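Local coordinates for copper-containing nitrite reductase (Hyphomicrobium denitrificans 1NES1, PDB 6TFO), which probably reduces nitrite to nitric oxide at copper centres, taking electrons from a cytochrome c, at residues Ala139-Thr144 and Asp181-Tyr186; Gly197-Val202 and Glu294-Gln299; Thr341-Ala346 and Phe431-Gly436. All coordinates share one frame; numbering follows the deposited sequence.

The three contacts follow one another in series along the chain. Interaction 1 joins the loop between strands 128-134 and 166-181 to a hairpin of the second cupredoxin domain. Interaction 2 sets strand 200-203 of the second domain against strand 293-302 of the third. Interaction 3 pairs edge strand 344-345 with strand 430-434. The centres of interactions 1 and 2 lie about 25 Å apart. Interaction 3 has its centre about 17 Å from that of interaction 2. Phe295 of interaction 2 packs on Leu344 and Leu432 of interaction 3, and Glu140 touches Thr341. Interaction 1 thus lays the linker on the second domain, interaction 2 joins two domains, and interaction 3 completes a sheet edge in the third.

Interaction 1: residues Ala139-Thr144 and Asp181-Tyr186; sequences AEMPST and DDKTTY
Met141 and Asp182 bring the two backbones to a CA-CA distance of 5.8 Å, and the touching parts run in nearly the same direction, 16° apart. Residues 139-144 have no regular structure. Residues 181-186 form the end of a hairpin, with a type I turn from Asp181 to Thr184 between strands 166-181 and 184-191.

One hydrogen bond crosses the contact. The backbone N of Met141 donates to Asp182 OD1 at 3.2 Å. It reaches that oxygen on the syn side, slightly out of the carboxylate plane. The same oxygen lies 3.3 Å from Met141 CB. Within the turn, Asp182 N donates to Asp181 OD1 at 2.8 Å and so steadies the residue that holds Met141.

The Met141 side chain crosses that of Lys183 at about a right angle. Its CG rests on the extended lysine chain, 3.6 Å from Lys183 CE, and its CE comes near Lys183 CG. Beyond this, methyl meets methyl: Thr144 CG2 lies 4.0 Å from Thr185 CG2.

The charged ends find partners further away. Lys183 NZ makes a salt bridge to Asp51 of the N-terminal cupredoxin domain, and Glu140 OE2 makes one to Arg340 of helix 337-341. Gln179 takes a hydrogen bond from Thr144 N and gives one to the carbonyl of Asp181.

One modest hydrogen bond and aliphatic packing therefore join the two segments at the surface, while the salt bridges tie each side to other parts of the chain. Glu140 OE2 and Asp182 OD1 are only 4.8 Å apart. Their mutual repulsion is probably eased by Arg340 and by the backbone N-H at Met141.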
ATOM      1  N   ALA C 139      22.024   6.788  36.452  1.00 82.61           N
ATOM      2  CA  ALA C 139      21.313   5.817  37.332  1.00 85.38           C
ATOM      3  C   ALA C 139      20.822   4.623  36.494  1.00 84.06           C
ATOM      4  O   ALA C 139      20.603   4.799  35.288  1.00 85.05           O
ATOM      5  CB  ALA C 139      20.168   6.494  38.055  1.00 86.24           C
ATOM      6  N   GLU C 140      20.728   3.432  37.083  1.00 82.08           N
ATOM      7  CA  GLU C 140      20.110   2.253  36.415  1.00 81.82           C
ATOM      8  C   GLU C 140      18.612   2.284  36.714  1.00 74.32           C
ATOM      9  O   GLU C 140      18.257   2.688  37.820  1.00 80.47           O
ATOM     10  CB  GLU C 140      20.746   0.932  36.854  1.00 91.53           C
ATOM     11  CG  GLU C 140      20.985   0.012  35.678  1.00 97.15           C
ATOM     12  CD  GLU C 140      21.648  -1.307  36.019  1.00 99.89           C
ATOM     13  OE1 GLU C 140      22.495  -1.333  36.936  1.00 95.36           O
ATOM     14  OE2 GLU C 140      21.321  -2.301  35.349  1.00106.20           O
ATOM     15  N   MET C 141      17.775   1.908  35.753  1.00 65.46           N
ATOM     16  CA  MET C 141      16.305   1.895  35.939  1.00 67.97           C
ATOM     17  C   MET C 141      15.933   0.757  36.886  1.00 65.11           C
ATOM     18  O   MET C 141      16.251  -0.386  36.607  1.00 70.50           O
ATOM     19  CB  MET C 141      15.574   1.723  34.603  1.00 79.07           C
ATOM     20  CG  MET C 141      15.029   3.035  34.057  1.00 84.59           C
ATOM     21  SD  MET C 141      13.759   3.739  35.151  1.00 95.35           S
ATOM     22  CE  MET C 141      12.295   2.923  34.504  1.00 89.11           C
ATOM     23  N   PRO C 142      15.282   1.014  38.042  1.00 60.86           N
ATOM     24  CA  PRO C 142      14.803  -0.078  38.893  1.00 58.49           C
ATOM     25  C   PRO C 142      14.051  -1.142  38.075  1.00 48.49           C
ATOM     26  O   PRO C 142      13.198  -0.810  37.344  1.00 44.32           O
ATOM     27  CB  PRO C 142      13.884   0.588  39.934  1.00 58.60           C
ATOM     28  CG  PRO C 142      13.887   2.085  39.611  1.00 59.36           C
ATOM     29  CD  PRO C 142      14.997   2.337  38.612  1.00 58.04           C
ATOM     30  N   SER C 143      14.418  -2.405  38.212  1.00 51.46           N
ATOM     31  CA  SER C 143      13.848  -3.515  37.412  1.00 56.08           C
ATOM     32  C   SER C 143      12.409  -3.782  37.859  1.00 57.97           C
ATOM     33  O   SER C 143      12.043  -3.417  38.965  1.00 61.83           O
ATOM     34  CB  SER C 143      14.702  -4.749  37.481  1.00 56.55           C
ATOM     35  OG  SER C 143      14.521  -5.404  38.711  1.00 63.33           O
ATOM     36  N   THR C 144      11.637  -4.410  36.983  1.00 59.33           N
ATOM     37  CA  THR C 144      10.188  -4.694  37.100  1.00 53.97           C
ATOM     38  C   THR C 144       9.989  -6.194  37.284  1.00 53.54           C
ATOM     39  O   THR C 144       9.038  -6.570  37.981  1.00 58.28           O
ATOM     40  CB  THR C 144       9.517  -4.227  35.804  1.00 52.40           C
ATOM     41  OG1 THR C 144       9.277  -2.846  36.037  1.00 52.93           O
ATOM     42  CG2 THR C 144       8.245  -4.955  35.417  1.00 54.38           C
ATOM     43  N   ASP C 181      16.101  -6.196  29.344  1.00 47.56           N
ATOM     44  CA  ASP C 181      16.914  -4.956  29.249  1.00 48.27           C
ATOM     45  C   ASP C 181      16.410  -4.019  30.346  1.00 52.02           C
ATOM     46  O   ASP C 181      15.447  -4.399  31.041  1.00 55.56           O
ATOM     47  CB  ASP C 181      16.831  -4.394  27.821  1.00 51.67           C
ATOM     48  CG  ASP C 181      17.934  -3.455  27.362  1.00 46.70           C
ATOM     49  OD1 ASP C 181      18.635  -2.890  28.227  1.00 49.02           O
ATOM     50  OD2 ASP C 181      18.068  -3.295  26.123  1.00 42.53           O
ATOM     51  N   ASP C 182      17.043  -2.855  30.479  1.00 52.16           N
ATOM     52  CA  ASP C 182      16.823  -1.761  31.454  1.00 55.41           C
ATOM     53  C   ASP C 182      15.325  -1.492  31.736  1.00 59.60           C
ATOM     54  O   ASP C 182      14.949  -1.335  32.930  1.00 58.71           O
ATOM     55  CB  ASP C 182      17.546  -0.551  30.858  1.00 59.92           C
ATOM     56  CG  ASP C 182      17.953   0.533  31.829  1.00 68.21           C
ATOM     57  OD1 ASP C 182      18.041   0.257  33.044  1.00 71.95           O
ATOM     58  OD2 ASP C 182      18.158   1.654  31.349  1.00 74.23           O
ATOM     59  N   LYS C 183      14.503  -1.374  30.686  1.00 60.31           N
ATOM     60  CA  LYS C 183      13.052  -1.018  30.775  1.00 59.78           C
ATOM     61  C   LYS C 183      12.209  -1.987  29.941  1.00 56.08           C
ATOM     62  O   LYS C 183      11.085  -1.613  29.519  1.00 52.17           O
ATOM     63  CB  LYS C 183      12.783   0.388  30.233  1.00 67.88           C
ATOM     64  CG  LYS C 183      13.541   1.527  30.902  1.00 77.61           C
ATOM     65  CD  LYS C 183      13.530   2.797  30.064  1.00 82.19           C
ATOM     66  CE  LYS C 183      14.402   3.892  30.640  1.00 84.68           C
ATOM     67  NZ  LYS C 183      13.884   5.226  30.264  1.00 86.18           N
ATOM     68  N   THR C 184      12.721  -3.192  29.688  1.00 50.12           N
ATOM     69  CA  THR C 184      12.047  -4.164  28.791  1.00 48.22           C
ATOM     70  C   THR C 184      12.086  -5.552  29.425  1.00 48.97           C
ATOM     71  O   THR C 184      13.110  -5.927  30.022  1.00 50.21           O
ATOM     72  CB  THR C 184      12.521  -4.045  27.331  1.00 46.47           C
ATOM     73  OG1 THR C 184      12.724  -5.321  26.737  1.00 51.42           O
ATOM     74  CG2 THR C 184      13.761  -3.203  27.170  1.00 42.55           C
ATOM     75  N   THR C 185      10.951  -6.245  29.346  1.00 49.94           N
ATOM     76  CA  THR C 185      10.730  -7.573  29.969  1.00 50.26           C
ATOM     77  C   THR C 185      10.402  -8.573  28.861  1.00 48.43           C
ATOM     78  O   THR C 185      10.268  -8.155  27.701  1.00 47.80           O
ATOM     79  CB  THR C 185       9.676  -7.474  31.077  1.00 48.59           C
ATOM     80  OG1 THR C 185       8.414  -7.200  30.478  1.00 45.59           O
ATOM     81  CG2 THR C 185      10.005  -6.402  32.094  1.00 48.73           C
ATOM     82  N   TYR C 186      10.339  -9.855  29.217  1.00 49.13           N
ATOM     83  CA  TYR C 186      10.144 -11.011  28.309  1.00 41.38           C
ATOM     84  C   TYR C 186       9.784 -12.193  29.199  1.00 40.17           C
ATOM     85  O   TYR C 186      10.157 -12.192  30.366  1.00 43.29           O
ATOM     86  CB  TYR C 186      11.390 -11.249  27.448  1.00 42.22           C
ATOM     87  CG  TYR C 186      11.254 -12.317  26.392  1.00 43.65           C
ATOM     88  CD1 TYR C 186      10.653 -12.055  25.172  1.00 45.82           C
ATOM     89  CD2 TYR C 186      11.736 -13.599  26.598  1.00 46.71           C
ATOM     90  CE1 TYR C 186      10.508 -13.041  24.201  1.00 47.53           C
ATOM     91  CE2 TYR C 186      11.607 -14.598  25.636  1.00 52.06           C
ATOM     92  CZ  TYR C 186      10.996 -14.323  24.422  1.00 50.07           C
ATOM     93  OH  TYR C 186      10.885 -15.308  23.473  1.00 43.76           O
TER

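Interaction 2: residues Gly197-Val202 and Glu294-Gln299; sequences GPFLRV and EFYVMQ
Phe199 points one edge of its ring at the face of Tyr296, a T-shaped pair with planes 84° apart and centroids 5.0 Å apart. The leading atom is Phe199 CD2. It stands 3.6 Å above the plane of the tyrosine ring, over its centre. Phe199 CB lies over the same ring, toward CD2 and CE2, at 3.5 Å from Tyr296 CE2. This is a CH-pi contact. CG of each residue is anti to its own backbone N (chi1 -168° for Phe199), which carries each CG toward the other segment.

The far end of the tyrosine is held as well. Tyr296 OH donates to Gly197 O at 2.7 Å. The donor stands above the carbonyl plane. The same hydroxyl also accepts a hydrogen bond from Leu279 N, so it is held by two backbone groups while its ring carries the phenylalanine. Gly197 also bonds to the backbone of Tyr277, next to the copper ligand Met276.

At the other end Arg201 and Glu294 reach toward each other, tip to tip. The guanidinium meets the carboxylate end-on with two nitrogens. NH1 binds Glu294 OE1 at 2.6 Å, and NH2 binds Glu294 OE2 at 2.9 Å on its syn lone pair. Both oxygens lie near the guanidinium plane, but the two flat groups are twisted by 36°. Further charges extend the pair: Glu283 bridges Arg201 NE, and Arg353 bridges Glu294 OE2.

No backbone-to-backbone bond joins these two segments. Strand 200-203 is the edge of a sheet in the second cupredoxin domain, and strand 293-302 opens the third. The arrangement belongs to the interface of the two cupredoxin domains that form the core of copper nitrite reductases.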
ATOM      1  N   GLY C 197      20.924 -22.383  32.573  1.00 42.42           N
ATOM      2  CA  GLY C 197      20.575 -23.293  33.680  1.00 46.17           C
ATOM      3  C   GLY C 197      21.788 -23.615  34.557  1.00 48.94           C
ATOM      4  O   GLY C 197      22.897 -23.144  34.301  1.00 43.90           O
ATOM      5  N   PRO C 198      21.605 -24.388  35.652  1.00 49.27           N
ATOM      6  CA  PRO C 198      22.718 -24.734  36.534  1.00 51.22           C
ATOM      7  C   PRO C 198      23.860 -25.390  35.752  1.00 46.95           C
ATOM      8  O   PRO C 198      23.565 -26.137  34.840  1.00 52.04           O
ATOM      9  CB  PRO C 198      22.082 -25.702  37.542  1.00 51.11           C
ATOM     10  CG  PRO C 198      20.633 -25.269  37.573  1.00 53.69           C
ATOM     11  CD  PRO C 198      20.323 -24.919  36.134  1.00 49.13           C
ATOM     12  N   PHE C 199      25.107 -25.050  36.092  1.00 48.51           N
ATOM     13  CA  PHE C 199      26.333 -25.750  35.622  1.00 52.65           C
ATOM     14  C   PHE C 199      26.421 -27.114  36.332  1.00 46.43           C
ATOM     15  O   PHE C 199      26.574 -27.159  37.548  1.00 44.72           O
ATOM     16  CB  PHE C 199      27.584 -24.898  35.869  1.00 57.16           C
ATOM     17  CG  PHE C 199      28.830 -25.400  35.184  1.00 57.09           C
ATOM     18  CD1 PHE C 199      29.552 -26.464  35.710  1.00 54.65           C
ATOM     19  CD2 PHE C 199      29.280 -24.800  34.017  1.00 57.68           C
ATOM     20  CE1 PHE C 199      30.699 -26.918  35.075  1.00 56.40           C
ATOM     21  CE2 PHE C 199      30.427 -25.257  33.385  1.00 61.41           C
ATOM     22  CZ  PHE C 199      31.134 -26.313  33.914  1.00 58.25           C
ATOM     23  N   LEU C 200      26.260 -28.194  35.580  1.00 45.51           N
ATOM     24  CA  LEU C 200      26.325 -29.578  36.105  1.00 49.67           C
ATOM     25  C   LEU C 200      27.748 -30.109  35.889  1.00 54.97           C
ATOM     26  O   LEU C 200      28.283 -29.994  34.765  1.00 47.74           O
ATOM     27  CB  LEU C 200      25.280 -30.433  35.391  1.00 48.85           C
ATOM     28  CG  LEU C 200      23.861 -29.870  35.409  1.00 49.80           C
ATOM     29  CD1 LEU C 200      22.917 -30.782  34.632  1.00 51.78           C
ATOM     30  CD2 LEU C 200      23.372 -29.683  36.842  1.00 49.25           C
ATOM     31  N   ARG C 201      28.352 -30.618  36.959  1.00 58.77           N
ATOM     32  CA  ARG C 201      29.774 -31.056  37.002  1.00 51.93           C
ATOM     33  C   ARG C 201      29.806 -32.452  37.626  1.00 47.27           C
ATOM     34  O   ARG C 201      29.424 -32.599  38.808  1.00 46.11           O
ATOM     35  CB  ARG C 201      30.617 -30.056  37.799  1.00 51.65           C
ATOM     36  CG  ARG C 201      32.103 -30.131  37.488  1.00 53.19           C
ATOM     37  CD  ARG C 201      32.830 -28.893  37.970  1.00 54.27           C
ATOM     38  NE  ARG C 201      34.209 -28.831  37.483  1.00 50.56           N
ATOM     39  CZ  ARG C 201      34.927 -27.714  37.358  1.00 46.78           C
ATOM     40  NH1 ARG C 201      34.411 -26.531  37.646  1.00 43.99           N
ATOM     41  NH2 ARG C 201      36.164 -27.788  36.912  1.00 49.64           N
ATOM     42  N   VAL C 202      30.160 -33.442  36.824  1.00 42.98           N
ATOM     43  CA  VAL C 202      30.340 -34.846  37.264  1.00 46.32           C
ATOM     44  C   VAL C 202      31.700 -35.350  36.752  1.00 52.56           C
ATOM     45  O   VAL C 202      32.430 -34.594  36.042  1.00 52.49           O
ATOM     46  CB  VAL C 202      29.164 -35.712  36.775  1.00 46.51           C
ATOM     47  CG1 VAL C 202      27.847 -35.210  37.353  1.00 45.57           C
ATOM     48  CG2 VAL C 202      29.105 -35.811  35.249  1.00 47.93           C
ATOM     49  N   GLU C 294      37.549 -20.021  37.306  1.00 50.27           N
ATOM     50  CA  GLU C 294      36.611 -20.570  36.301  1.00 50.46           C
ATOM     51  C   GLU C 294      35.367 -19.685  36.141  1.00 50.52           C
ATOM     52  O   GLU C 294      34.902 -19.082  37.146  1.00 52.97           O
ATOM     53  CB  GLU C 294      36.197 -21.962  36.745  1.00 50.81           C
ATOM     54  CG  GLU C 294      37.341 -22.937  36.835  1.00 48.20           C
ATOM     55  CD  GLU C 294      36.844 -24.360  36.995  1.00 44.82           C
ATOM     56  OE1 GLU C 294      36.066 -24.608  37.953  1.00 46.63           O
ATOM     57  OE2 GLU C 294      37.195 -25.200  36.131  1.00 43.44           O
ATOM     58  N   PHE C 295      34.819 -19.661  34.924  1.00 49.65           N
ATOM     59  CA  PHE C 295      33.623 -18.864  34.553  1.00 48.19           C
ATOM     60  C   PHE C 295      32.704 -19.681  33.638  1.00 50.01           C
ATOM     61  O   PHE C 295      33.195 -20.499  32.820  1.00 41.28           O
ATOM     62  CB  PHE C 295      34.036 -17.571  33.859  1.00 46.22           C
ATOM     63  CG  PHE C 295      34.730 -16.578  34.747  1.00 45.15           C
ATOM     64  CD1 PHE C 295      34.060 -16.004  35.811  1.00 46.04           C
ATOM     65  CD2 PHE C 295      36.041 -16.197  34.509  1.00 49.56           C
ATOM     66  CE1 PHE C 295      34.686 -15.066  36.624  1.00 45.82           C
ATOM     67  CE2 PHE C 295      36.666 -15.255  35.320  1.00 51.34           C
ATOM     68  CZ  PHE C 295      35.981 -14.685  36.369  1.00 46.13           C
ATOM     69  N   TYR C 296      31.403 -19.402  33.772  1.00 49.27           N
ATOM     70  CA  TYR C 296      30.262 -20.021  33.052  1.00 47.64           C
ATOM     71  C   TYR C 296      29.585 -18.958  32.175  1.00 46.97           C
ATOM     72  O   TYR C 296      28.985 -18.015  32.720  1.00 47.20           O
ATOM     73  CB  TYR C 296      29.299 -20.563  34.100  1.00 46.45           C
ATOM     74  CG  TYR C 296      28.103 -21.320  33.596  1.00 43.38           C
ATOM     75  CD1 TYR C 296      28.027 -21.833  32.313  1.00 42.40           C
ATOM     76  CD2 TYR C 296      27.070 -21.596  34.465  1.00 38.83           C
ATOM     77  CE1 TYR C 296      26.938 -22.583  31.909  1.00 41.38           C
ATOM     78  CE2 TYR C 296      25.983 -22.350  34.082  1.00 39.54           C
ATOM     79  CZ  TYR C 296      25.909 -22.842  32.798  1.00 41.26           C
ATOM     80  OH  TYR C 296      24.809 -23.571  32.444  1.00 45.41           O
ATOM     81  N   VAL C 297      29.726 -19.072  30.855  1.00 44.27           N
ATOM     82  CA  VAL C 297      29.122 -18.131  29.871  1.00 42.60           C
ATOM     83  C   VAL C 297      28.427 -18.930  28.756  1.00 46.22           C
ATOM     84  O   VAL C 297      29.043 -19.861  28.197  1.00 41.94           O
ATOM     85  CB  VAL C 297      30.162 -17.145  29.317  1.00 42.14           C
ATOM     86  CG1 VAL C 297      29.551 -16.250  28.250  1.00 41.18           C
ATOM     87  CG2 VAL C 297      30.787 -16.305  30.424  1.00 41.52           C
ATOM     88  N   MET C 298      27.178 -18.562  28.441  1.00 45.00           N
ATOM     89  CA  MET C 298      26.415 -19.145  27.316  1.00 41.82           C
ATOM     90  C   MET C 298      25.765 -18.026  26.493  1.00 45.11           C
ATOM     91  O   MET C 298      25.287 -17.032  27.080  1.00 41.39           O
ATOM     92  CB  MET C 298      25.359 -20.135  27.812  1.00 41.71           C
ATOM     93  CG  MET C 298      25.959 -21.402  28.366  1.00 40.22           C
ATOM     94  SD  MET C 298      24.813 -22.805  28.371  1.00 40.66           S
ATOM     95  CE  MET C 298      25.069 -23.493  26.737  1.00 40.38           C
ATOM     96  N   GLN C 299      25.799 -18.172  25.163  1.00 43.33           N
ATOM     97  CA  GLN C 299      25.254 -17.187  24.196  1.00 42.02           C
ATOM     98  C   GLN C 299      23.952 -17.750  23.644  1.00 40.42           C
ATOM     99  O   GLN C 299      23.892 -18.949  23.319  1.00 42.25           O
ATOM    100  CB  GLN C 299      26.260 -16.896  23.077  1.00 42.88           C
ATOM    101  CG  GLN C 299      25.709 -16.076  21.930  1.00 39.14           C
ATOM    102  CD  GLN C 299      26.788 -15.778  20.928  1.00 40.93           C
ATOM    103  OE1 GLN C 299      27.942 -15.530  21.291  1.00 40.48           O
ATOM    104  NE2 GLN C 299      26.411 -15.810  19.656  1.00 38.30           N
TER

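Interaction 3: residues Thr341-Ala346 and Phe431-Gly436; sequences THPLYA and FLNVDG
Leu344 and Leu432 form a parallel beta bridge, followed by a second between Tyr345 and Asn433. Three backbone hydrogen bonds hold the pair. Leu344 N donates to Phe431 O at 2.9 Å. Asn433 N donates to Leu344 O at 2.7 Å and is almost straight, at 176°. Ala346 N then donates to Asn433 O at 3.1 Å. CA-H...O contacts from Leu432, Tyr345 and Val434 reach carbonyl oxygens of the opposite strand.

The side chains sort onto two faces. On the face of Leu344 and Leu432, the methyl CD1 of Leu432 sits 3.7 Å from Leu344 CB and 3.9 Å from Ala346 CB. CG of Leu432 is anti to its backbone N (chi1 170°), and CD1 reaches back over the neighbouring strand. On the other face, Tyr345 and Asn433 lie side by side and point the same way. The amide nitrogen ND2 of Asn433 comes 3.7 Å from Tyr345 CE1, obliquely to the ring, with the planes 46° apart. The same Asn433 ND2 is 3.6 Å from Pro343 CB, so one amide nitrogen touches both the proline and the tyrosine.

Further out, strand 412-418 flanks strand 430-434 on its other side, through backbone bonds of Leu432 to Tyr414 and of Val434 to Gly412. Phe295 of strand 293-302 and Leu338 of helix 337-341 pack on Leu344. Arg413 makes a cation-pi contact with the Phe431 ring. His342, just after that helix, bonds to Asp147 and Asp151.

Strand 344-345 is thus the edge of a cupredoxin sheet, held mainly by backbone bonds. The leucine face packs against Phe295 of the other sheet, and the opposite face carries Tyr345 and Asn433. This edge of the sheet therefore has an apolar, buried face and a more polar face nearer solvent.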
ATOM      1  N   THR C 341      24.958  -6.145  35.506  1.00 54.87           N
ATOM      2  CA  THR C 341      24.331  -6.913  36.614  1.00 55.63           C
ATOM      3  C   THR C 341      25.301  -7.963  37.180  1.00 57.52           C
ATOM      4  O   THR C 341      25.330  -8.095  38.410  1.00 61.89           O
ATOM      5  CB  THR C 341      22.970  -7.485  36.199  1.00 60.41           C
ATOM      6  OG1 THR C 341      23.098  -8.039  34.896  1.00 68.98           O
ATOM      7  CG2 THR C 341      21.876  -6.438  36.187  1.00 66.06           C
ATOM      8  N   HIS C 342      26.047  -8.700  36.353  1.00 53.43           N
ATOM      9  CA  HIS C 342      26.916  -9.815  36.818  1.00 51.23           C
ATOM     10  C   HIS C 342      28.188  -9.898  35.979  1.00 50.54           C
ATOM     11  O   HIS C 342      28.416 -10.892  35.287  1.00 50.49           O
ATOM     12  CB  HIS C 342      26.152 -11.146  36.747  1.00 56.50           C
ATOM     13  CG  HIS C 342      24.909 -11.214  37.571  1.00 60.12           C
ATOM     14  ND1 HIS C 342      24.916 -11.663  38.863  1.00 61.13           N
ATOM     15  CD2 HIS C 342      23.620 -10.944  37.275  1.00 58.39           C
ATOM     16  CE1 HIS C 342      23.690 -11.647  39.340  1.00 63.98           C
ATOM     17  NE2 HIS C 342      22.878 -11.222  38.379  1.00 60.54           N
ATOM     18  N   PRO C 343      29.074  -8.883  35.996  1.00 46.25           N
ATOM     19  CA  PRO C 343      30.314  -8.958  35.226  1.00 50.85           C
ATOM     20  C   PRO C 343      31.284  -9.985  35.833  1.00 52.84           C
ATOM     21  O   PRO C 343      31.027 -10.468  36.944  1.00 55.27           O
ATOM     22  CB  PRO C 343      30.869  -7.523  35.240  1.00 47.92           C
ATOM     23  CG  PRO C 343      30.246  -6.899  36.464  1.00 47.50           C
ATOM     24  CD  PRO C 343      28.930  -7.618  36.715  1.00 47.91           C
ATOM     25  N   LEU C 344      32.337 -10.314  35.073  1.00 49.17           N
ATOM     26  CA  LEU C 344      33.448 -11.213  35.476  1.00 46.16           C
ATOM     27  C   LEU C 344      34.511 -10.356  36.178  1.00 52.39           C
ATOM     28  O   LEU C 344      34.826  -9.242  35.671  1.00 49.87           O
ATOM     29  CB  LEU C 344      34.032 -11.913  34.243  1.00 44.87           C
ATOM     30  CG  LEU C 344      33.149 -12.972  33.577  1.00 46.91           C
ATOM     31  CD1 LEU C 344      31.998 -12.343  32.806  1.00 47.55           C
ATOM     32  CD2 LEU C 344      33.965 -13.834  32.641  1.00 45.63           C
ATOM     33  N   TYR C 345      35.036 -10.865  37.303  1.00 56.87           N
ATOM     34  CA  TYR C 345      36.129 -10.261  38.109  1.00 54.90           C
ATOM     35  C   TYR C 345      37.273 -11.269  38.245  1.00 54.02           C
ATOM     36  O   TYR C 345      37.029 -12.462  38.494  1.00 47.16           O
ATOM     37  CB  TYR C 345      35.599  -9.814  39.473  1.00 58.00           C
ATOM     38  CG  TYR C 345      34.563  -8.722  39.386  1.00 58.97           C
ATOM     39  CD1 TYR C 345      34.930  -7.401  39.144  1.00 56.94           C
ATOM     40  CD2 TYR C 345      33.207  -9.015  39.508  1.00 57.69           C
ATOM     41  CE1 TYR C 345      33.979  -6.395  39.046  1.00 57.40           C
ATOM     42  CE2 TYR C 345      32.245  -8.021  39.406  1.00 58.67           C
ATOM     43  CZ  TYR C 345      32.631  -6.711  39.174  1.00 57.45           C
ATOM     44  OH  TYR C 345      31.673  -5.748  39.085  1.00 52.96           O
ATOM     45  N   ALA C 346      38.505 -10.799  38.067  1.00 57.72           N
ATOM     46  CA  ALA C 346      39.727 -11.622  38.199  1.00 58.05           C
ATOM     47  C   ALA C 346      40.921 -10.728  38.571  1.00 55.61           C
ATOM     48  O   ALA C 346      40.776  -9.493  38.525  1.00 54.38           O
ATOM     49  CB  ALA C 346      39.966 -12.398  36.927  1.00 56.82           C
ATOM     50  N   PHE C 431      31.986  -8.007  30.150  1.00 48.24           N
ATOM     51  CA  PHE C 431      33.230  -7.465  30.750  1.00 47.97           C
ATOM     52  C   PHE C 431      33.872  -8.490  31.698  1.00 50.37           C
ATOM     53  O   PHE C 431      33.178  -9.142  32.526  1.00 52.80           O
ATOM     54  CB  PHE C 431      32.920  -6.148  31.444  1.00 44.65           C
ATOM     55  CG  PHE C 431      32.487  -5.046  30.521  1.00 46.02           C
ATOM     56  CD1 PHE C 431      32.926  -5.010  29.204  1.00 51.92           C
ATOM     57  CD2 PHE C 431      31.671  -4.022  30.981  1.00 42.22           C
ATOM     58  CE1 PHE C 431      32.542  -3.981  28.359  1.00 53.22           C
ATOM     59  CE2 PHE C 431      31.295  -2.989  30.138  1.00 46.00           C
ATOM     60  CZ  PHE C 431      31.730  -2.966  28.831  1.00 51.56           C
ATOM     61  N   LEU C 432      35.181  -8.657  31.529  1.00 51.29           N
ATOM     62  CA  LEU C 432      36.104  -9.283  32.509  1.00 51.51           C
ATOM     63  C   LEU C 432      36.962  -8.158  33.085  1.00 52.79           C
ATOM     64  O   LEU C 432      37.856  -7.647  32.341  1.00 48.43           O
ATOM     65  CB  LEU C 432      36.956 -10.343  31.806  1.00 51.15           C
ATOM     66  CG  LEU C 432      38.123 -10.910  32.610  1.00 53.06           C
ATOM     67  CD1 LEU C 432      37.671 -11.425  33.969  1.00 55.86           C
ATOM     68  CD2 LEU C 432      38.789 -12.022  31.828  1.00 52.45           C
ATOM     69  N   ASN C 433      36.655  -7.768  34.328  1.00 47.07           N
ATOM     70  CA  ASN C 433      37.289  -6.628  35.029  1.00 49.23           C
ATOM     71  C   ASN C 433      38.490  -7.159  35.823  1.00 54.95           C
ATOM     72  O   ASN C 433      38.310  -8.120  36.609  1.00 55.78           O
ATOM     73  CB  ASN C 433      36.266  -5.893  35.891  1.00 50.03           C
ATOM     74  CG  ASN C 433      35.122  -5.338  35.067  1.00 47.31           C
ATOM     75  OD1 ASN C 433      35.343  -4.635  34.089  1.00 47.08           O
ATOM     76  ND2 ASN C 433      33.894  -5.648  35.448  1.00 47.37           N
ATOM     77  N   VAL C 434      39.669  -6.579  35.583  1.00 54.30           N
ATOM     78  CA  VAL C 434      40.974  -7.003  36.162  1.00 50.66           C
ATOM     79  C   VAL C 434      41.762  -5.733  36.513  1.00 57.62           C
ATOM     80  O   VAL C 434      42.352  -5.134  35.585  1.00 49.44           O
ATOM     81  CB  VAL C 434      41.752  -7.880  35.163  1.00 52.45           C
ATOM     82  CG1 VAL C 434      43.015  -8.464  35.784  1.00 56.22           C
ATOM     83  CG2 VAL C 434      40.897  -8.993  34.582  1.00 55.71           C
ATOM     84  N   ASP C 435      41.782  -5.310  37.786  1.00 65.25           N
ATOM     85  CA  ASP C 435      42.490  -4.053  38.173  1.00 73.30           C
ATOM     86  C   ASP C 435      44.012  -4.300  38.142  1.00 77.08           C
ATOM     87  O   ASP C 435      44.502  -5.428  38.446  1.00 80.46           O
ATOM     88  CB  ASP C 435      41.962  -3.415  39.462  1.00 78.49           C
ATOM     89  CG  ASP C 435      42.212  -4.231  40.709  1.00 86.56           C
ATOM     90  OD1 ASP C 435      42.209  -5.471  40.603  1.00103.69           O
ATOM     91  OD2 ASP C 435      42.406  -3.617  41.770  1.00 92.29           O
ATOM     92  N   GLY C 436      44.733  -3.257  37.728  1.00 73.06           N
ATOM     93  CA  GLY C 436      46.193  -3.235  37.493  1.00 74.65           C
ATOM     94  C   GLY C 436      46.569  -1.925  36.812  1.00 75.35           C
ATOM     95  O   GLY C 436      45.688  -1.205  36.363  1.00 76.08           O
TER